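Local coordinates for PR domain zinc finger protein 2 (Homo sapiens, PDB 2QPW) that uses S-adenosyl-L-methionine to trimethylate a lysine of the histone H3 tail through this PR/SET domain, and may also act as a DNA-binding transcription factor, at residues N73-E78 against W99-N104. Sequence-based numbering, arbitrary orientation.
Sequences NVYMWE and WLRYVN
Tyr75 and Arg101 meet face to face: the guanidinium lies flat over the phenol ring, the two planes only 9° apart. Arg101 CZ sits 3.9 Å from the centroid of the Tyr75 ring and 22° off its normal, which satisfies the geometry of a cation-pi contact. The overlap is slightly displaced, since the shortest approach is Arg101 CZ to Tyr75 CE1 at 3.6 Å, while NH2 stands over the middle of the ring. Two features of Arg101 bring its head there: CG is anti to the backbone N (chi1 175°), and the chain then runs extended to NE, which brings Arg101 CG to 3.6 Å from Tyr75 CD1. The opposite face of the ring is covered by Val74 CG1, 3.8 Å above the plane, so the phenol is sandwiched. At its edge, in plane, lies the carbonyl O of Arg101. Outside bonds fix the guanidinium's rotation: NE and NH2 donate to the carbonyls of Ala91 and Thr92, and NH1 forms a salt bridge with Glu14. Beside the stack, a water lies between the backbones, 3.1 Å from Val74 O and 3.0 Å from Arg101 O, near enough to donate to either carbonyl. The stack sits where the residues leading into strand 76-81, on the rim of the three-stranded sheet, meet the loop before strand 104-119 of the mixed sheet; several small sheets packed together characterise the SET-type fold of this PR domain.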
loop_
_atom_site.group_PDB
_atom_site.type_symbol
_atom_site.label_atom_id
_atom_site.label_comp_id
_atom_site.label_asym_id
_atom_site.label_seq_id
_atom_site.Cartn_x
_atom_site.Cartn_y
_atom_site.Cartn_z
ATOM N N ASN A 73 5.910 10.170 -3.275
ATOM C CA ASN A 73 5.687 9.712 -1.903
ATOM C C ASN A 73 4.540 8.685 -1.837
ATOM O O ASN A 73 3.875 8.529 -0.797
ATOM C CB ASN A 73 5.358 10.907 -0.985
ATOM C CG ASN A 73 6.430 11.976 -0.988
ATOM O OD1 ASN A 73 7.590 11.697 -0.721
ATOM N ND2 ASN A 73 6.035 13.227 -1.268
ATOM N N VAL A 74 4.282 8.014 -2.962
ATOM C CA VAL A 74 3.142 7.098 -3.073
ATOM C C VAL A 74 3.569 5.620 -2.931
ATOM O O VAL A 74 2.999 4.877 -2.131
ATOM C CB VAL A 74 2.378 7.329 -4.412
ATOM C CG1 VAL A 74 1.327 6.257 -4.596
ATOM C CG2 VAL A 74 1.756 8.756 -4.416
ATOM N N TYR A 75 4.604 5.229 -3.667
ATOM C CA TYR A 75 5.041 3.839 -3.745
ATOM C C TYR A 75 6.312 3.560 -2.895
ATOM O O TYR A 75 7.113 2.694 -3.262
ATOM C CB TYR A 75 5.271 3.487 -5.227
ATOM C CG TYR A 75 4.015 3.517 -6.078
ATOM C CD1 TYR A 75 3.005 2.569 -5.869
ATOM C CD2 TYR A 75 3.842 4.461 -7.095
ATOM C CE1 TYR A 75 1.866 2.541 -6.648
ATOM C CE2 TYR A 75 2.636 4.446 -7.895
ATOM C CZ TYR A 75 1.677 3.474 -7.640
ATOM O OH TYR A 75 0.503 3.366 -8.397
ATOM N N MET A 76 6.457 4.257 -1.753
ATOM C CA MET A 76 7.674 4.184 -0.920
ATOM C C MET A 76 7.418 4.397 0.572
ATOM O O MET A 76 6.439 5.058 0.956
ATOM C CB MET A 76 8.726 5.211 -1.409
ATOM C CG MET A 76 8.508 6.675 -0.931
ATOM S SD MET A 76 9.419 7.090 0.624
ATOM C CE MET A 76 9.105 8.826 0.814
ATOM N N TRP A 77 8.316 3.845 1.390
ATOM C CA TRP A 77 8.370 4.103 2.842
ATOM C C TRP A 77 9.814 4.469 3.223
ATOM O O TRP A 77 10.768 4.068 2.538
ATOM C CB TRP A 77 7.919 2.871 3.656
ATOM C CG TRP A 77 6.409 2.630 3.524
ATOM C CD1 TRP A 77 5.779 1.804 2.617
ATOM C CD2 TRP A 77 5.372 3.215 4.323
ATOM N NE1 TRP A 77 4.407 1.873 2.786
ATOM C CE2 TRP A 77 4.129 2.721 3.825
ATOM C CE3 TRP A 77 5.359 4.134 5.391
ATOM C CZ2 TRP A 77 2.885 3.106 4.378
ATOM C CZ3 TRP A 77 4.115 4.528 5.950
ATOM C CH2 TRP A 77 2.887 4.023 5.401
ATOM N N GLU A 78 9.976 5.166 4.346
ATOM C CA GLU A 78 11.347 5.487 4.839
ATOM C C GLU A 78 11.720 4.628 6.035
ATOM O O GLU A 78 10.913 4.479 6.969
ATOM C CB GLU A 78 11.438 7.001 5.141
ATOM C CG GLU A 78 11.214 7.826 3.848
ATOM C CD GLU A 78 11.225 9.323 4.073
ATOM O OE1 GLU A 78 12.334 9.862 4.301
ATOM O OE2 GLU A 78 10.137 9.959 3.963
ATOM N N TRP A 99 2.952 -7.435 -3.707
ATOM C CA TRP A 99 1.547 -6.973 -3.809
ATOM C C TRP A 99 1.190 -5.792 -2.888
ATOM O O TRP A 99 0.242 -5.017 -3.198
ATOM C CB TRP A 99 0.534 -8.139 -3.638
ATOM C CG TRP A 99 0.490 -8.714 -2.214
ATOM C CD1 TRP A 99 1.209 -9.800 -1.737
ATOM C CD2 TRP A 99 -0.344 -8.273 -1.125
ATOM N NE1 TRP A 99 0.867 -10.039 -0.404
ATOM C CE2 TRP A 99 -0.095 -9.128 -0.027
ATOM C CE3 TRP A 99 -1.306 -7.226 -0.968
ATOM C CZ2 TRP A 99 -0.745 -8.971 1.212
ATOM C CZ3 TRP A 99 -1.942 -7.087 0.283
ATOM C CH2 TRP A 99 -1.664 -7.942 1.338
ATOM N N LEU A 100 1.947 -5.595 -1.803
ATOM C CA LEU A 100 1.679 -4.404 -0.926
ATOM C C LEU A 100 1.809 -3.069 -1.627
ATOM O O LEU A 100 1.108 -2.101 -1.271
ATOM C CB LEU A 100 2.533 -4.426 0.363
ATOM C CG LEU A 100 2.083 -5.402 1.457
ATOM C CD1 LEU A 100 2.521 -6.872 1.126
ATOM C CD2 LEU A 100 2.659 -4.961 2.769
ATOM N N ARG A 101 2.628 -3.025 -2.681
ATOM C CA ARG A 101 2.743 -1.816 -3.543
ATOM C C ARG A 101 1.383 -1.286 -4.056
ATOM O O ARG A 101 1.141 -0.055 -4.186
ATOM C CB ARG A 101 3.612 -2.147 -4.766
ATOM C CG ARG A 101 3.693 -0.971 -5.790
ATOM C CD ARG A 101 4.188 -1.391 -7.128
ATOM N NE ARG A 101 4.384 -0.261 -8.035
ATOM C CZ ARG A 101 3.479 0.239 -8.877
ATOM N NH1 ARG A 101 2.240 -0.260 -8.980
ATOM N NH2 ARG A 101 3.841 1.229 -9.668
ATOM N N TYR A 102 0.501 -2.222 -4.366
ATOM C CA TYR A 102 -0.812 -1.909 -4.968
ATOM C C TYR A 102 -1.886 -1.444 -3.965
ATOM O O TYR A 102 -2.983 -1.028 -4.390
ATOM C CB TYR A 102 -1.290 -3.128 -5.772
ATOM C CG TYR A 102 -0.410 -3.387 -6.974
ATOM C CD1 TYR A 102 -0.666 -2.743 -8.182
ATOM C CD2 TYR A 102 0.720 -4.245 -6.897
ATOM C CE1 TYR A 102 0.153 -2.935 -9.314
ATOM C CE2 TYR A 102 1.562 -4.431 -8.016
ATOM C CZ TYR A 102 1.255 -3.797 -9.218
ATOM O OH TYR A 102 2.035 -3.967 -10.325
ATOM N N VAL A 103 -1.609 -1.525 -2.651
ATOM C CA VAL A 103 -2.547 -0.973 -1.631
ATOM C C VAL A 103 -2.568 0.567 -1.730
ATOM O O VAL A 103 -1.545 1.263 -1.459
ATOM C CB VAL A 103 -2.151 -1.404 -0.200
ATOM C CG1 VAL A 103 -3.034 -0.729 0.877
ATOM C CG2 VAL A 103 -2.149 -2.948 -0.069
ATOM N N ASN A 104 -3.710 1.105 -2.147
ATOM C CA ASN A 104 -3.850 2.549 -2.284
ATOM C C ASN A 104 -3.917 3.270 -0.931
ATOM O O ASN A 104 -4.198 2.658 0.094
ATOM C CB ASN A 104 -5.083 2.885 -3.145
ATOM C CG ASN A 104 -4.942 4.208 -3.901
ATOM O OD1 ASN A 104 -3.945 4.938 -3.754
ATOM N ND2 ASN A 104 -5.967 4.538 -4.708
HETATM O O HOH W 1 2.545 1.851 -2.377
#